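Local coordinates for Sel1 repeat family protein (Pseudomonas aeruginosa, PDB 6LCH), which probably serves as an immunity protein of the type VI secretion system, protecting the bacterium against its own effector PldB, at residues D21-A24 and D25-R29; K148-D151 and L152-Y156; F246-L249 and I250-Y253. All coordinates share one frame; numbering follows the deposited sequence.

In the fold
The three contacts are local ones, each within a single short run of chain in this Sel1-repeat helical array. Contact 1 opens helix 22-34, the first of the chain, and contact 2 opens helix 150-162, within a Sel1 repeat. Contact 3 is a lone helical turn, 249-252, laid against helices 183-195 and 225-240. Contacts 1 and 2 sit on opposite sides of the chain's centre, their own centres 38 Å apart. Contact 3 has its centre 31 Å from that of contact 1 and 29 Å from that of contact 2. None touches another, and the nearest atoms, between contacts 1 and 3, remain about 17 Å apart.

Contact 1 of 3, residues D21-A24 and D25-R29; sequences DPQA and DAWYR
Asp21 OD2 is gripped twice, by Ala24 N at 2.6 Å and by a salt bridge to Arg56, while the backbone O of the same residue receives Asp25 N at 2.9 Å. This is an N-cap: Asp21 stands just before helix 22-34 and ties down an N-H of its first turn. Ala24 N meets OD2 on the anti side of the carboxylate, and the charge there would also be favoured by the start of the helix dipole. One turn along, Arg29 NE reaches Asp25 OD2 at 2.6 Å in an almost straight salt bridge; OD2 lies in the guanidinium plane, while NE approaches from above the carboxylate plane. Arg29 NH2 adds a weak second bond to the same oxygen. The other carboxylate oxygen, Asp25 OD1, is hydrogen-bonded to His58, which also stacks with Tyr28. Trp27 has CG beside the backbone N (chi1 -68°), which turns the indole back toward the first turn, where Gln23 crosses it. Gln23 CG lies 3.9 Å from the centroid of the six-membered ring in a CH-pi contact, and the amide runs on past the rim at the CZ2-CH2 bond, on the same side of the ring plane, its own plane 27° from that of the ring. Lys52 of helix 43-55 makes a cation-pi contact with the indole. At the end of the extended Gln23 chain, NE2 comes within 3.4 Å of Trp27 CZ2, while the backbone O of Gln23 hangs 3.6 Å above the ring plane.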
ATOM      1  N   ASP A  21     -21.708  -2.164   5.000  1.00 15.36           N
ATOM      2  CA  ASP A  21     -22.993  -1.543   5.302  1.00 13.99           C
ATOM      3  C   ASP A  21     -23.161  -0.259   4.497  1.00 11.04           C
ATOM      4  O   ASP A  21     -22.261   0.588   4.500  1.00 13.16           O
ATOM      5  CB  ASP A  21     -23.115  -1.239   6.792  1.00 12.65           C
ATOM      6  CG  ASP A  21     -24.391  -0.491   7.123  1.00 14.04           C
ATOM      7  OD1 ASP A  21     -25.464  -1.134   7.133  1.00 12.71           O
ATOM      8  OD2 ASP A  21     -24.327   0.737   7.356  1.00 10.29           O
ATOM      9  N   PRO A  22     -24.280  -0.083   3.789  1.00 14.36           N
ATOM     10  CA  PRO A  22     -24.467   1.163   3.014  1.00 12.65           C
ATOM     11  C   PRO A  22     -24.547   2.432   3.855  1.00 11.06           C
ATOM     12  O   PRO A  22     -23.871   3.419   3.530  1.00  9.90           O
ATOM     13  CB  PRO A  22     -25.769   0.889   2.248  1.00 10.10           C
ATOM     14  CG  PRO A  22     -25.782  -0.603   2.084  1.00 15.10           C
ATOM     15  CD  PRO A  22     -25.207  -1.147   3.362  1.00 11.26           C
ATOM     16  N   GLN A  23     -25.369   2.453   4.914  1.00  8.55           N
ATOM     17  CA  GLN A  23     -25.442   3.636   5.775  1.00  8.07           C
ATOM     18  C   GLN A  23     -24.078   4.009   6.343  1.00  8.09           C
ATOM     19  O   GLN A  23     -23.722   5.193   6.399  1.00  6.49           O
ATOM     20  CB  GLN A  23     -26.428   3.413   6.926  1.00  8.99           C
ATOM     21  CG  GLN A  23     -26.378   4.546   7.963  1.00  8.10           C
ATOM     22  CD  GLN A  23     -27.257   4.321   9.196  1.00 12.75           C
ATOM     23  OE1 GLN A  23     -27.254   3.258   9.808  1.00  7.89           O
ATOM     24  NE2 GLN A  23     -28.063   5.331   9.530  1.00 13.19           N
ATOM     25  N   ALA A  24     -23.312   3.011   6.790  1.00  9.39           N
ATOM     26  CA  ALA A  24     -22.025   3.296   7.414  1.00  7.19           C
ATOM     27  C   ALA A  24     -20.998   3.747   6.384  1.00  7.21           C
ATOM     28  O   ALA A  24     -20.202   4.652   6.654  1.00  6.81           O
ATOM     29  CB  ALA A  24     -21.528   2.064   8.172  1.00  7.63           C
ATOM     30  N   ASP A  25     -21.009   3.138   5.196  1.00  7.15           N
ATOM     31  CA  ASP A  25     -20.039   3.503   4.170  1.00  7.86           C
ATOM     32  C   ASP A  25     -20.233   4.939   3.702  1.00  7.38           C
ATOM     33  O   ASP A  25     -19.270   5.591   3.282  1.00  6.44           O
ATOM     34  CB  ASP A  25     -20.136   2.540   2.987  1.00  8.03           C
ATOM     35  CG  ASP A  25     -18.982   2.694   2.014  1.00 10.77           C
ATOM     36  OD1 ASP A  25     -17.842   2.336   2.377  1.00  8.02           O
ATOM     37  OD2 ASP A  25     -19.217   3.163   0.884  1.00 11.82           O
ATOM     38  N   ALA A  26     -21.465   5.445   3.762  1.00  7.02           N
ATOM     39  CA  ALA A  26     -21.709   6.844   3.428  1.00  6.85           C
ATOM     40  C   ALA A  26     -21.081   7.770   4.461  1.00  5.75           C
ATOM     41  O   ALA A  26     -20.479   8.789   4.103  1.00  6.18           O
ATOM     42  CB  ALA A  26     -23.213   7.098   3.310  1.00  7.77           C
ATOM     43  N   TRP A  27     -21.212   7.436   5.747  1.00  4.00           N
ATOM     44  CA  TRP A  27     -20.514   8.198   6.778  1.00  7.41           C
ATOM     45  C   TRP A  27     -19.012   8.165   6.552  1.00  6.41           C
ATOM     46  O   TRP A  27     -18.329   9.189   6.680  1.00  5.97           O
ATOM     47  CB  TRP A  27     -20.820   7.632   8.162  1.00  8.30           C
ATOM     48  CG  TRP A  27     -22.207   7.810   8.623  1.00  8.14           C
ATOM     49  CD1 TRP A  27     -23.060   8.825   8.305  1.00  9.55           C
ATOM     50  CD2 TRP A  27     -22.915   6.948   9.511  1.00  7.27           C
ATOM     51  NE1 TRP A  27     -24.266   8.641   8.937  1.00 11.65           N
ATOM     52  CE2 TRP A  27     -24.202   7.492   9.683  1.00  8.59           C
ATOM     53  CE3 TRP A  27     -22.590   5.760  10.173  1.00  8.96           C
ATOM     54  CZ2 TRP A  27     -25.156   6.897  10.494  1.00  8.25           C
ATOM     55  CZ3 TRP A  27     -23.537   5.170  10.975  1.00  9.88           C
ATOM     56  CH2 TRP A  27     -24.808   5.737  11.128  1.00  9.62           C
ATOM     57  N   TYR A  28     -18.487   6.986   6.225  1.00  7.30           N
ATOM     58  CA  TYR A  28     -17.049   6.807   6.075  1.00  6.20           C
ATOM     59  C   TYR A  28     -16.511   7.627   4.911  1.00  5.73           C
ATOM     60  O   TYR A  28     -15.482   8.302   5.038  1.00  6.35           O
ATOM     61  CB  TYR A  28     -16.744   5.325   5.878  1.00  6.88           C
ATOM     62  CG  TYR A  28     -15.416   5.055   5.220  1.00  6.11           C
ATOM     63  CD1 TYR A  28     -15.340   4.733   3.870  1.00  6.37           C
ATOM     64  CD2 TYR A  28     -14.239   5.114   5.948  1.00  5.78           C
ATOM     65  CE1 TYR A  28     -14.131   4.480   3.269  1.00  5.37           C
ATOM     66  CE2 TYR A  28     -13.021   4.871   5.351  1.00  5.23           C
ATOM     67  CZ  TYR A  28     -12.975   4.554   4.012  1.00  4.30           C
ATOM     68  OH  TYR A  28     -11.763   4.303   3.418  1.00  4.78           O
ATOM     69  N   ARG A  29     -17.192   7.573   3.764  1.00  5.18           N
ATOM     70  CA  ARG A  29     -16.721   8.289   2.583  1.00 10.44           C
ATOM     71  C   ARG A  29     -16.835   9.803   2.746  1.00  8.48           C
ATOM     72  O   ARG A  29     -16.024  10.545   2.178  1.00 11.22           O
ATOM     73  CB  ARG A  29     -17.488   7.820   1.348  1.00  9.97           C
ATOM     74  CG  ARG A  29     -16.996   6.498   0.788  1.00  9.65           C
ATOM     75  CD  ARG A  29     -17.743   6.108  -0.480  1.00 13.84           C
ATOM     76  NE  ARG A  29     -19.052   5.522  -0.192  1.00 13.36           N
ATOM     77  CZ  ARG A  29     -20.211   6.124  -0.439  1.00 14.94           C
ATOM     78  NH1 ARG A  29     -20.233   7.335  -0.983  1.00 16.35           N
ATOM     79  NH2 ARG A  29     -21.351   5.516  -0.144  1.00 13.09           N
TER

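Contact 2 of 3, residues K148-D151 and L152-Y156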
ATOM      1  N   LYS A 148      17.509 -14.426   4.074  1.00 20.35           N
ATOM      2  CA  LYS A 148      17.951 -14.836   2.743  1.00 23.58           C
ATOM      3  C   LYS A 148      16.917 -15.708   2.053  1.00 21.33           C
ATOM      4  O   LYS A 148      17.259 -16.640   1.322  1.00 23.98           O
ATOM      5  CB  LYS A 148      19.299 -15.543   2.832  1.00 23.59           C
ATOM      6  CG  LYS A 148      20.434 -14.638   3.306  1.00 27.87           C
ATOM      7  CD  LYS A 148      20.242 -13.200   2.835  1.00 23.06           C
ATOM      8  CE  LYS A 148      21.463 -12.344   3.143  1.00 33.00           C
ATOM      9  NZ  LYS A 148      21.939 -12.530   4.543  1.00 31.53           N
ATOM     10  N   LYS A 149      15.636 -15.413   2.273  1.00 20.60           N
ATOM     11  CA  LYS A 149      14.544 -16.128   1.627  1.00 18.86           C
ATOM     12  C   LYS A 149      13.934 -15.277   0.519  1.00 17.23           C
ATOM     13  O   LYS A 149      12.750 -14.926   0.576  1.00 14.32           O
ATOM     14  CB  LYS A 149      13.484 -16.514   2.656  1.00 14.86           C
ATOM     15  CG  LYS A 149      14.029 -17.298   3.832  1.00 16.12           C
ATOM     16  CD  LYS A 149      13.046 -18.374   4.238  1.00 20.49           C
ATOM     17  CE  LYS A 149      12.759 -19.304   3.069  1.00 22.22           C
ATOM     18  NZ  LYS A 149      11.433 -19.963   3.202  1.00 19.00           N
ATOM     19  N   LYS A 150      14.742 -14.948  -0.492  1.00 11.83           N
ATOM     20  CA  LYS A 150      14.296 -14.058  -1.560  1.00 12.77           C
ATOM     21  C   LYS A 150      13.071 -14.608  -2.283  1.00 14.00           C
ATOM     22  O   LYS A 150      12.165 -13.851  -2.650  1.00  7.91           O
ATOM     23  CB  LYS A 150      15.444 -13.824  -2.543  1.00 15.21           C
ATOM     24  CG  LYS A 150      15.005 -13.536  -3.966  1.00 17.26           C
ATOM     25  CD  LYS A 150      15.277 -14.728  -4.874  1.00 17.48           C
ATOM     26  CE  LYS A 150      14.436 -14.656  -6.140  1.00 17.32           C
ATOM     27  NZ  LYS A 150      14.717 -15.796  -7.061  1.00 18.30           N
ATOM     28  N   ASP A 151      13.016 -15.925  -2.491  1.00 11.66           N
ATOM     29  CA  ASP A 151      11.946 -16.483  -3.311  1.00 13.48           C
ATOM     30  C   ASP A 151      10.601 -16.414  -2.605  1.00  6.91           C
ATOM     31  O   ASP A 151       9.575 -16.140  -3.239  1.00 11.02           O
ATOM     32  CB  ASP A 151      12.263 -17.922  -3.686  1.00 19.03           C
ATOM     33  CG  ASP A 151      11.025 -18.708  -4.053  1.00 20.41           C
ATOM     34  OD1 ASP A 151      10.524 -19.465  -3.194  1.00 22.99           O
ATOM     35  OD2 ASP A 151      10.554 -18.568  -5.202  1.00 26.15           O
ATOM     36  N   LEU A 152      10.580 -16.668  -1.297  1.00  8.96           N
ATOM     37  CA  LEU A 152       9.335 -16.548  -0.550  1.00 11.30           C
ATOM     38  C   LEU A 152       8.839 -15.108  -0.542  1.00  7.29           C
ATOM     39  O   LEU A 152       7.636 -14.854  -0.669  1.00  4.01           O
ATOM     40  CB  LEU A 152       9.527 -17.058   0.876  1.00 10.83           C
ATOM     41  CG  LEU A 152       8.250 -17.116   1.710  1.00 10.20           C
ATOM     42  CD1 LEU A 152       7.197 -17.960   1.012  1.00 12.26           C
ATOM     43  CD2 LEU A 152       8.551 -17.652   3.091  1.00 11.72           C
ATOM     44  N   GLY A 153       9.755 -14.150  -0.403  1.00  7.84           N
ATOM     45  CA  GLY A 153       9.351 -12.753  -0.379  1.00  5.94           C
ATOM     46  C   GLY A 153       8.769 -12.290  -1.702  1.00  6.00           C
ATOM     47  O   GLY A 153       7.725 -11.630  -1.734  1.00  5.26           O
ATOM     48  N   LEU A 154       9.436 -12.630  -2.809  1.00  5.86           N
ATOM     49  CA  LEU A 154       8.922 -12.270  -4.128  1.00  5.41           C
ATOM     50  C   LEU A 154       7.560 -12.903  -4.386  1.00  5.70           C
ATOM     51  O   LEU A 154       6.698 -12.294  -5.028  1.00  5.48           O
ATOM     52  CB  LEU A 154       9.908 -12.686  -5.222  1.00  5.60           C
ATOM     53  CG  LEU A 154      10.969 -11.679  -5.686  1.00  7.24           C
ATOM     54  CD1 LEU A 154      10.333 -10.354  -6.089  1.00  4.36           C
ATOM     55  CD2 LEU A 154      12.048 -11.471  -4.651  1.00 10.45           C
ATOM     56  N   ALA A 155       7.352 -14.133  -3.912  1.00  5.42           N
ATOM     57  CA  ALA A 155       6.043 -14.761  -4.060  1.00  7.42           C
ATOM     58  C   ALA A 155       4.977 -13.982  -3.297  1.00  4.94           C
ATOM     59  O   ALA A 155       3.925 -13.641  -3.849  1.00  6.06           O
ATOM     60  CB  ALA A 155       6.095 -16.213  -3.584  1.00  7.22           C
ATOM     61  N   TYR A 156       5.233 -13.699  -2.019  1.00  3.67           N
ATOM     62  CA  TYR A 156       4.275 -12.940  -1.223  1.00  3.67           C
ATOM     63  C   TYR A 156       4.064 -11.548  -1.793  1.00  3.89           C
ATOM     64  O   TYR A 156       2.935 -11.048  -1.828  1.00  3.87           O
ATOM     65  CB  TYR A 156       4.747 -12.853   0.224  1.00  4.63           C
ATOM     66  CG  TYR A 156       4.536 -14.131   0.996  1.00  6.46           C
ATOM     67  CD1 TYR A 156       3.660 -15.099   0.534  1.00  5.72           C
ATOM     68  CD2 TYR A 156       5.211 -14.367   2.184  1.00  4.31           C
ATOM     69  CE1 TYR A 156       3.462 -16.271   1.235  1.00 13.63           C
ATOM     70  CE2 TYR A 156       5.020 -15.528   2.890  1.00  7.40           C
ATOM     71  CZ  TYR A 156       4.147 -16.480   2.412  1.00  8.54           C
ATOM     72  OH  TYR A 156       3.954 -17.642   3.117  1.00  8.52           O
TER
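One face of the Tyr156 ring is met by Leu152, whose CD1 stands 3.6 Å above the ring plane, offset toward the rim. Both side chains also touch Pro7 in the N-terminal loop, and Tyr156 OH is hydrogen-bonded to Phe8 N. Leu136 of helix 133-146 is a further neighbour of the tyrosine. The other methyl of Leu152, CD2, lies 3.7 Å from Lys149 NZ; the lysine chain bends at its second and third torsions and runs alongside Leu152, pointing the same way. These residues open helix 150-162, inside a Sel1 repeat of the TPR clan, with Lys149 at the N-cap position. Its carbonyl O accepts Gly153 N at 3.2 Å, the first of the i to i+4 bonds. Next, Leu154 N gives a bond to Lys150 O at 3.0 Å. The side chains of this pair pass at a slant, Leu154 CD2 lying 3.7 Å from Lys150 CG, although the exact placement of the leucine is doubtful, its first torsion standing at -92°, away from the usual staggered values. Tyr175 of helix 166-178 touches both Lys150 and Leu154, and Ile144 of helix 133-146 also meets Leu154, which is buried.

Contact 3 of 3, residues F246-L249 and I250-Y253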
ATOM      1  N   PHE A 246      -5.229   4.823 -12.398  1.00 14.96           N
ATOM      2  CA  PHE A 246      -4.832   5.243 -13.742  1.00 14.68           C
ATOM      3  C   PHE A 246      -4.823   4.017 -14.643  1.00 16.64           C
ATOM      4  O   PHE A 246      -3.764   3.494 -15.008  1.00 12.35           O
ATOM      5  CB  PHE A 246      -3.473   5.946 -13.705  1.00 12.80           C
ATOM      6  CG  PHE A 246      -3.457   7.161 -12.820  1.00 11.33           C
ATOM      7  CD1 PHE A 246      -3.162   7.052 -11.470  1.00  9.49           C
ATOM      8  CD2 PHE A 246      -3.772   8.407 -13.332  1.00 10.65           C
ATOM      9  CE1 PHE A 246      -3.169   8.159 -10.654  1.00 12.10           C
ATOM     10  CE2 PHE A 246      -3.779   9.522 -12.521  1.00 11.70           C
ATOM     11  CZ  PHE A 246      -3.477   9.402 -11.181  1.00 12.83           C
ATOM     12  N   PRO A 247      -6.008   3.530 -15.025  1.00 18.39           N
ATOM     13  CA  PRO A 247      -6.088   2.245 -15.739  1.00 16.30           C
ATOM     14  C   PRO A 247      -5.636   2.302 -17.190  1.00 15.39           C
ATOM     15  O   PRO A 247      -5.515   1.241 -17.816  1.00 17.43           O
ATOM     16  CB  PRO A 247      -7.580   1.880 -15.644  1.00 17.07           C
ATOM     17  CG  PRO A 247      -8.180   2.855 -14.656  1.00 14.21           C
ATOM     18  CD  PRO A 247      -7.340   4.083 -14.743  1.00 14.03           C
ATOM     19  N   ASN A 248      -5.388   3.485 -17.746  1.00 16.22           N
ATOM     20  CA  ASN A 248      -4.921   3.612 -19.119  1.00 14.64           C
ATOM     21  C   ASN A 248      -3.451   3.993 -19.210  1.00 15.12           C
ATOM     22  O   ASN A 248      -2.931   4.129 -20.321  1.00 14.93           O
ATOM     23  CB  ASN A 248      -5.773   4.642 -19.872  1.00 18.27           C
ATOM     24  CG  ASN A 248      -7.218   4.197 -20.032  1.00 19.14           C
ATOM     25  OD1 ASN A 248      -7.548   3.437 -20.944  1.00 17.33           O
ATOM     26  ND2 ASN A 248      -8.086   4.672 -19.144  1.00 15.43           N
ATOM     27  N   LEU A 249      -2.769   4.145 -18.071  1.00 16.79           N
ATOM     28  CA  LEU A 249      -1.397   4.651 -18.055  1.00 15.35           C
ATOM     29  C   LEU A 249      -0.464   3.777 -18.885  1.00 12.98           C
ATOM     30  O   LEU A 249       0.348   4.285 -19.670  1.00 12.97           O
ATOM     31  CB  LEU A 249      -0.905   4.740 -16.609  1.00 15.76           C
ATOM     32  CG  LEU A 249       0.206   5.710 -16.188  1.00 17.12           C
ATOM     33  CD1 LEU A 249       1.275   4.949 -15.436  1.00 12.40           C
ATOM     34  CD2 LEU A 249       0.810   6.483 -17.355  1.00 14.70           C
ATOM     35  N   ILE A 250      -0.558   2.456 -18.718  1.00 12.20           N
ATOM     36  CA  ILE A 250       0.342   1.551 -19.429  1.00 16.70           C
ATOM     37  C   ILE A 250       0.173   1.709 -20.934  1.00 16.69           C
ATOM     38  O   ILE A 250       1.154   1.804 -21.683  1.00 17.14           O
ATOM     39  CB  ILE A 250       0.104   0.096 -18.986  1.00 14.03           C
ATOM     40  CG1 ILE A 250       0.861  -0.209 -17.692  1.00 14.24           C
ATOM     41  CG2 ILE A 250       0.533  -0.871 -20.074  1.00 18.80           C
ATOM     42  CD1 ILE A 250       0.185   0.307 -16.450  1.00 11.99           C
ATOM     43  N   GLU A 251      -1.076   1.752 -21.399  1.00 17.98           N
ATOM     44  CA  GLU A 251      -1.337   1.843 -22.832  1.00 20.07           C
ATOM     45  C   GLU A 251      -1.066   3.244 -23.371  1.00 17.14           C
ATOM     46  O   GLU A 251      -0.573   3.394 -24.494  1.00 18.88           O
ATOM     47  CB  GLU A 251      -2.780   1.430 -23.124  1.00 20.66           C
ATOM     48  CG  GLU A 251      -3.193   1.588 -24.577  1.00 23.92           C
ATOM     49  CD  GLU A 251      -4.656   1.959 -24.729  1.00 25.55           C
ATOM     50  OE1 GLU A 251      -5.357   2.057 -23.698  1.00 28.21           O
ATOM     51  OE2 GLU A 251      -5.103   2.151 -25.879  1.00 29.17           O
ATOM     52  N   ASP A 252      -1.378   4.280 -22.587  1.00 16.45           N
ATOM     53  CA  ASP A 252      -1.229   5.644 -23.082  1.00 18.04           C
ATOM     54  C   ASP A 252       0.234   6.037 -23.259  1.00 18.41           C
ATOM     55  O   ASP A 252       0.552   6.844 -24.140  1.00 18.02           O
ATOM     56  CB  ASP A 252      -1.923   6.626 -22.138  1.00 16.46           C
ATOM     57  CG  ASP A 252      -3.434   6.622 -22.294  1.00 19.94           C
ATOM     58  OD1 ASP A 252      -4.107   7.297 -21.489  1.00 21.30           O
ATOM     59  OD2 ASP A 252      -3.950   5.948 -23.212  1.00 20.51           O
ATOM     60  N   TYR A 253       1.133   5.494 -22.439  1.00 17.29           N
ATOM     61  CA  TYR A 253       2.551   5.856 -22.478  1.00 19.86           C
ATOM     62  C   TYR A 253       3.415   4.606 -22.359  1.00 18.04           C
ATOM     63  O   TYR A 253       3.930   4.291 -21.285  1.00 16.14           O
ATOM     64  CB  TYR A 253       2.899   6.842 -21.361  1.00 18.45           C
ATOM     65  CG  TYR A 253       2.079   8.107 -21.369  1.00 18.63           C
ATOM     66  CD1 TYR A 253       2.468   9.205 -22.125  1.00 19.09           C
ATOM     67  CD2 TYR A 253       0.919   8.207 -20.614  1.00 19.57           C
ATOM     68  CE1 TYR A 253       1.723  10.362 -22.133  1.00 19.44           C
ATOM     69  CE2 TYR A 253       0.168   9.360 -20.616  1.00 18.25           C
ATOM     70  CZ  TYR A 253       0.573  10.434 -21.378  1.00 16.71           C
ATOM     71  OH  TYR A 253      -0.170  11.593 -21.382  1.00 21.28           O
TER
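Leu249 carries its CG opposite the backbone N (chi1 -155°), whereas Tyr253 has its ring beside its own N (chi1 -57°); with these torsions the side chains converge one turn apart and cross at about a right angle, with CD2 of Leu249 3.7 Å from CD2 of Tyr253. The leucine methyl reaches the ring obliquely. The framework is a type I beta turn, Phe246 to Leu249, running straight into the single-turn helix 249-252. Leu249 N closes the beta turn on Phe246 O at 3.3 Å. Two i to i+4 bonds then build the helical turn. Asn248 O takes Asp252 N at 2.8 Å, and Leu249 O takes Tyr253 N at 3.1 Å. Tyr253 is where the backbone leaves helical geometry, and its own O is held by Gln191 NE2. Leu249 is the buried residue of this turn: it touches Gln191 and Val194 of helix 183-195 and also Tyr231 and Ile234 of helix 225-240, while Phe246 packs on Ile234 and Leu238 of the latter. The polar side chains lie on the exposed surface. Asn248 and Glu251 run side by side in the same direction, amide and carboxylate planes 47° apart, and OD1 of Asn248 stays 3.8 Å from OE1 of Glu251. Asp252 folds back over the start of the turn, its OD1 3.5 Å from Asn248 CB and its CG 3.2 Å from Asn248 O.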